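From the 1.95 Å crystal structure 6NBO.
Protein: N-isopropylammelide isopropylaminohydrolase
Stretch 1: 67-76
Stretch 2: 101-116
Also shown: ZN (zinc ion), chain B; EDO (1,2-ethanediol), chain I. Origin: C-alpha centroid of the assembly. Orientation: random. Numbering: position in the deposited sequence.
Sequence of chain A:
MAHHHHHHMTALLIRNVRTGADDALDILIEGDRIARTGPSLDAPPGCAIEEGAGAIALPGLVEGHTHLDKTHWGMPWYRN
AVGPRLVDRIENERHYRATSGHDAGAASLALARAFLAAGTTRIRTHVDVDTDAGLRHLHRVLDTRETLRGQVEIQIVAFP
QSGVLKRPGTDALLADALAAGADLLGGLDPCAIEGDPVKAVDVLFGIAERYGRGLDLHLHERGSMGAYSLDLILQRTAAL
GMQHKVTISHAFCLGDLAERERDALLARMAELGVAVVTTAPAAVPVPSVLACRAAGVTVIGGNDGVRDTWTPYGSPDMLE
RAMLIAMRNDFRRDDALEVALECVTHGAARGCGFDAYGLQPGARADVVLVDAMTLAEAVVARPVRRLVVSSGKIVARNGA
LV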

# COMPACT_ATOMS: atom_id res chain seq x y z
N HIS A 67 0.25 -7.19 -4.37
CA HIS A 67 -0.08 -8.61 -4.30
C HIS A 67 1.27 -9.34 -4.33
O HIS A 67 1.67 -9.86 -5.38
N LEU A 68 1.96 -9.38 -3.18
CA LEU A 68 3.32 -9.92 -3.14
C LEU A 68 3.33 -11.41 -3.45
O LEU A 68 4.35 -11.94 -3.92
N ASP A 69 2.23 -12.11 -3.17
CA ASP A 69 2.20 -13.55 -3.41
C ASP A 69 2.19 -13.88 -4.90
O ASP A 69 2.64 -14.96 -5.29
N LYS A 70 1.69 -12.96 -5.75
CA LYS A 70 1.47 -13.26 -7.16
C LYS A 70 2.67 -12.93 -8.05
O LYS A 70 2.71 -13.39 -9.19
N THR A 71 3.60 -12.11 -7.56
CA THR A 71 4.62 -11.50 -8.40
C THR A 71 5.57 -12.54 -8.96
O THR A 71 5.87 -13.56 -8.31
N HIS A 72 6.05 -12.28 -10.18
CA HIS A 72 7.16 -13.04 -10.77
C HIS A 72 8.48 -12.28 -10.67
O HIS A 72 9.42 -12.58 -11.42
N TRP A 73 8.55 -11.30 -9.78
CA TRP A 73 9.80 -10.58 -9.56
C TRP A 73 10.93 -11.56 -9.29
O TRP A 73 10.77 -12.50 -8.51
N GLY A 74 12.06 -11.37 -9.97
CA GLY A 74 13.18 -12.27 -9.84
C GLY A 74 13.08 -13.56 -10.62
O GLY A 74 14.04 -14.33 -10.63
N MET A 75 11.96 -13.81 -11.28
CA MET A 75 11.78 -14.99 -12.10
C MET A 75 11.97 -14.64 -13.56
O MET A 75 12.01 -13.47 -13.94
N PRO A 76 12.12 -15.65 -14.43
CA PRO A 76 12.13 -15.38 -15.87
C PRO A 76 10.86 -14.64 -16.29
O PRO A 76 9.83 -14.73 -15.63
N GLY A 101 5.13 -24.38 -10.73
CA GLY A 101 5.48 -24.50 -9.33
C GLY A 101 5.81 -23.16 -8.72
O GLY A 101 6.84 -23.00 -8.07
N HIS A 102 4.93 -22.17 -8.93
CA HIS A 102 5.21 -20.82 -8.45
C HIS A 102 5.30 -20.81 -6.92
O HIS A 102 4.43 -21.35 -6.23
N ASP A 103 6.36 -20.19 -6.41
CA ASP A 103 6.64 -20.11 -4.98
C ASP A 103 6.43 -18.67 -4.53
O ASP A 103 7.28 -17.81 -4.76
N ALA A 104 5.30 -18.41 -3.87
CA ALA A 104 5.06 -17.08 -3.31
C ALA A 104 6.12 -16.69 -2.29
O ALA A 104 6.20 -15.51 -1.93
N GLY A 105 6.93 -17.64 -1.81
CA GLY A 105 7.97 -17.35 -0.84
C GLY A 105 9.14 -16.58 -1.41
O GLY A 105 9.40 -15.44 -0.99
N ALA A 106 9.86 -17.18 -2.36
CA ALA A 106 11.01 -16.48 -2.93
C ALA A 106 10.58 -15.24 -3.68
O ALA A 106 11.27 -14.21 -3.62
N ALA A 107 9.43 -15.29 -4.35
CA ALA A 107 8.96 -14.15 -5.12
C ALA A 107 8.63 -12.98 -4.21
O ALA A 107 9.10 -11.86 -4.45
N SER A 108 7.80 -13.20 -3.18
CA SER A 108 7.42 -12.11 -2.30
C SER A 108 8.64 -11.53 -1.59
O SER A 108 8.72 -10.31 -1.38
N LEU A 109 9.59 -12.38 -1.20
CA LEU A 109 10.77 -11.88 -0.50
C LEU A 109 11.61 -11.02 -1.43
O LEU A 109 12.00 -9.90 -1.07
N ALA A 110 11.88 -11.50 -2.64
CA ALA A 110 12.63 -10.73 -3.62
C ALA A 110 11.96 -9.38 -3.91
O ALA A 110 12.63 -8.34 -3.93
N LEU A 111 10.64 -9.38 -4.13
CA LEU A 111 9.97 -8.12 -4.43
C LEU A 111 9.95 -7.18 -3.22
O LEU A 111 10.19 -5.98 -3.36
N ALA A 112 9.66 -7.71 -2.03
CA ALA A 112 9.69 -6.86 -0.84
C ALA A 112 11.08 -6.30 -0.59
O ALA A 112 11.23 -5.15 -0.16
N ARG A 113 12.12 -7.09 -0.87
CA ARG A 113 13.47 -6.56 -0.74
C ARG A 113 13.75 -5.48 -1.79
O ARG A 113 14.46 -4.51 -1.50
N ALA A 114 13.20 -5.62 -3.00
CA ALA A 114 13.34 -4.55 -3.99
C ALA A 114 12.60 -3.29 -3.55
O ALA A 114 13.07 -2.17 -3.78
N PHE A 115 11.41 -3.46 -2.96
CA PHE A 115 10.73 -2.31 -2.36
C PHE A 115 11.64 -1.61 -1.35
O PHE A 115 11.84 -0.39 -1.41
N LEU A 116 12.22 -2.38 -0.43
CA LEU A 116 13.11 -1.80 0.58
C LEU A 116 14.28 -1.06 -0.06
O LEU A 116 14.60 0.07 0.32

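The loop of residues 67-76 lies along one side of the helix that begins at Ala-104, and the two stretches bury 667 Å² between them. Small residues on the helix let the loop approach closely: the CA atoms of Asp-69 and Ala-104 are 4.5 Å apart, and those of Leu-68 and Ser-108 are 4.7 Å apart. At the latter pair, Leu-68 O lies 3.4 Å from Ser-108 CB. Ser-108, in the p rotamer, turns its hydroxyl back to its own helix and donates a very short hydrogen bond from OG to Ala-104 O (2.5 Å).

Leu-111 is the main bump on the helix. Its side chain (t, p) points toward the loop and enters a hollow lined by Leu-68, Thr-71 and Trp-73. Its CD2 meets Leu-68 CD2 at 3.7 Å and Thr-71 OG1 at 3.6 Å, while its CD1 lies over one face of the indole, 4.2 Å from the centroid of the five-membered ring of Trp-73. Leu-68 (m, t) answers with a bump of its own, reaching along the helix so that CD2 lies 4.2 Å from Phe-115 CE2 and CD1 lies 4.4 Å from Ala-112 CB.

Trp-73, in the t rotamer, spreads its ring along Ala-110 and Ala-114, whose short methyls leave room for it; NE1 is 3.6 Å from Ala-114 CB, and CD1 is 4.1 Å from Ala-110 CB. The opposite face of the indole is covered by 1,2-ethanediol, with C2 of the diol 3.6 Å from Trp-73 CE2. The same molecule accepts a hydrogen bond at O1 from Gly-74 N (2.7 Å).

Thr-71 points toward the helix in the t rotamer. Its CG2 packs 3.8 Å from Ala-107 CB, and Ala-107 CB also lies 3.2 Å from Thr-71 O. Its OG1 accepts a hydrogen bond from Trp-73 N (3.0 Å), bracing the loop where the indole departs.

Ahead of the helix, His-102 (chi1 t) inserts its ring into a pocket formed by the loop backbone, His-72 and Met-75. His-102 NE2 donates to Thr-71 O (2.9 Å), the sole hydrogen bond between the stretches, and His-102 CE1 sits 3.1 Å from Asp-69 O, which has no hydrogen-bonding partner. Met-75 SD approaches His-102 CD2 at 3.6 Å, and the His-72 ring lies obliquely beside it. Asp-103 faces away and caps the helix, its OD1 accepting from Gly-105 N (2.8 Å) and its OD2 from Ala-106 N (3.2 Å). His-67 also turns away, binding zinc through NE2 at 2.3 Å.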

# COMPACT_ATOMS: atom_id res chain seq x y z
CB HIS A 67 -1.00 -9.05 -5.44
CG HIS A 67 -2.37 -8.44 -5.40
ND1 HIS A 67 -3.44 -9.06 -4.78
CD2 HIS A 67 -2.85 -7.27 -5.88
CE1 HIS A 67 -4.52 -8.31 -4.91
NE2 HIS A 67 -4.18 -7.21 -5.56
CB LEU A 68 3.97 -9.70 -1.77
CG LEU A 68 4.30 -8.28 -1.28
CD1 LEU A 68 4.86 -8.33 0.13
CD2 LEU A 68 5.24 -7.57 -2.23
CB ASP A 69 0.99 -14.19 -2.71
CG ASP A 69 -0.36 -13.62 -3.18
OD1 ASP A 69 -0.46 -12.39 -3.43
OD2 ASP A 69 -1.32 -14.41 -3.28
CB LYS A 70 0.29 -12.45 -7.71
CG LYS A 70 -1.10 -12.69 -7.14
CD LYS A 70 -2.06 -11.68 -7.81
CE LYS A 70 -3.44 -11.63 -7.17
NZ LYS A 70 -4.28 -12.82 -7.47
CB THR A 71 5.42 -10.45 -7.63
OG1 THR A 71 6.31 -9.78 -8.52
CG2 THR A 71 6.22 -11.09 -6.50
CB HIS A 72 6.84 -13.39 -12.22
CG HIS A 72 5.71 -14.36 -12.37
ND1 HIS A 72 5.65 -15.27 -13.40
CD2 HIS A 72 4.61 -14.57 -11.61
CE1 HIS A 72 4.55 -16.00 -13.28
NE2 HIS A 72 3.90 -15.59 -12.20
CB TRP A 73 9.65 -9.61 -8.38
CG TRP A 73 10.73 -8.56 -8.38
CD1 TRP A 73 11.91 -8.60 -7.69
CD2 TRP A 73 10.72 -7.34 -9.12
NE1 TRP A 73 12.65 -7.46 -7.97
CE2 TRP A 73 11.94 -6.67 -8.84
CE3 TRP A 73 9.81 -6.75 -10.00
CZ2 TRP A 73 12.26 -5.44 -9.41
CZ3 TRP A 73 10.14 -5.52 -10.57
CH2 TRP A 73 11.35 -4.88 -10.26
CB MET A 75 10.39 -15.58 -11.87
CG MET A 75 10.09 -15.98 -10.43
SD MET A 75 8.37 -16.49 -10.25
CE MET A 75 8.18 -17.61 -11.63
CB PRO A 76 12.19 -16.78 -16.50
CG PRO A 76 12.88 -17.61 -15.47
CD PRO A 76 12.44 -17.06 -14.13
CB HIS A 102 4.15 -19.84 -8.93
CG HIS A 102 4.42 -18.41 -8.54
ND1 HIS A 102 4.00 -17.87 -7.35
CD2 HIS A 102 5.07 -17.42 -9.19
CE1 HIS A 102 4.38 -16.61 -7.28
NE2 HIS A 102 5.03 -16.31 -8.39
CB ASP A 103 8.06 -20.59 -4.68
CG ASP A 103 8.45 -20.39 -3.22
OD1 ASP A 103 7.56 -20.34 -2.34
OD2 ASP A 103 9.67 -20.28 -2.95
CB ALA A 104 3.67 -17.00 -2.68
CB ALA A 106 11.80 -17.42 -3.84
CB ALA A 107 7.74 -14.55 -5.94
CB SER A 108 6.38 -12.57 -1.27
OG SER A 108 6.87 -13.62 -0.44
CB LEU A 109 11.59 -13.05 0.04
CG LEU A 109 12.86 -12.68 0.83
CD1 LEU A 109 12.54 -11.70 1.96
CD2 LEU A 109 13.49 -13.94 1.37
CB ALA A 110 12.80 -11.54 -4.91
CB LEU A 111 8.54 -8.36 -4.94
CG LEU A 111 7.71 -7.10 -5.21
CD1 LEU A 111 8.44 -6.11 -6.12
CD2 LEU A 111 6.32 -7.45 -5.78
CB ALA A 112 9.20 -7.63 0.38
CB ARG A 113 14.48 -7.70 -0.82
CG ARG A 113 14.65 -8.38 0.54
CD ARG A 113 15.64 -9.53 0.54
NE ARG A 113 15.98 -9.89 1.91
CZ ARG A 113 16.42 -11.08 2.28
NH1 ARG A 113 16.57 -12.04 1.38
NH2 ARG A 113 16.70 -11.32 3.56
CB ALA A 114 12.83 -5.03 -5.36
CB PHE A 115 9.44 -2.78 -1.68
CG PHE A 115 8.22 -2.77 -2.59
CD1 PHE A 115 7.64 -1.58 -2.99
CD2 PHE A 115 7.64 -3.96 -3.02
CE1 PHE A 115 6.50 -1.55 -3.79
CE2 PHE A 115 6.49 -3.95 -3.84
CZ PHE A 115 5.93 -2.75 -4.23
CB LEU A 116 13.62 -2.90 1.52
CG LEU A 116 14.48 -2.42 2.70
CD1 LEU A 116 13.71 -1.41 3.58
CD2 LEU A 116 14.95 -3.60 3.52
ZN ZN B . -5.55 -5.48 -6.05
C1 EDO I . 12.99 -8.25 -11.94
O1 EDO I . 12.42 -9.57 -11.94
C2 EDO I . 14.27 -8.23 -11.12
O2 EDO I . 15.12 -9.30 -11.54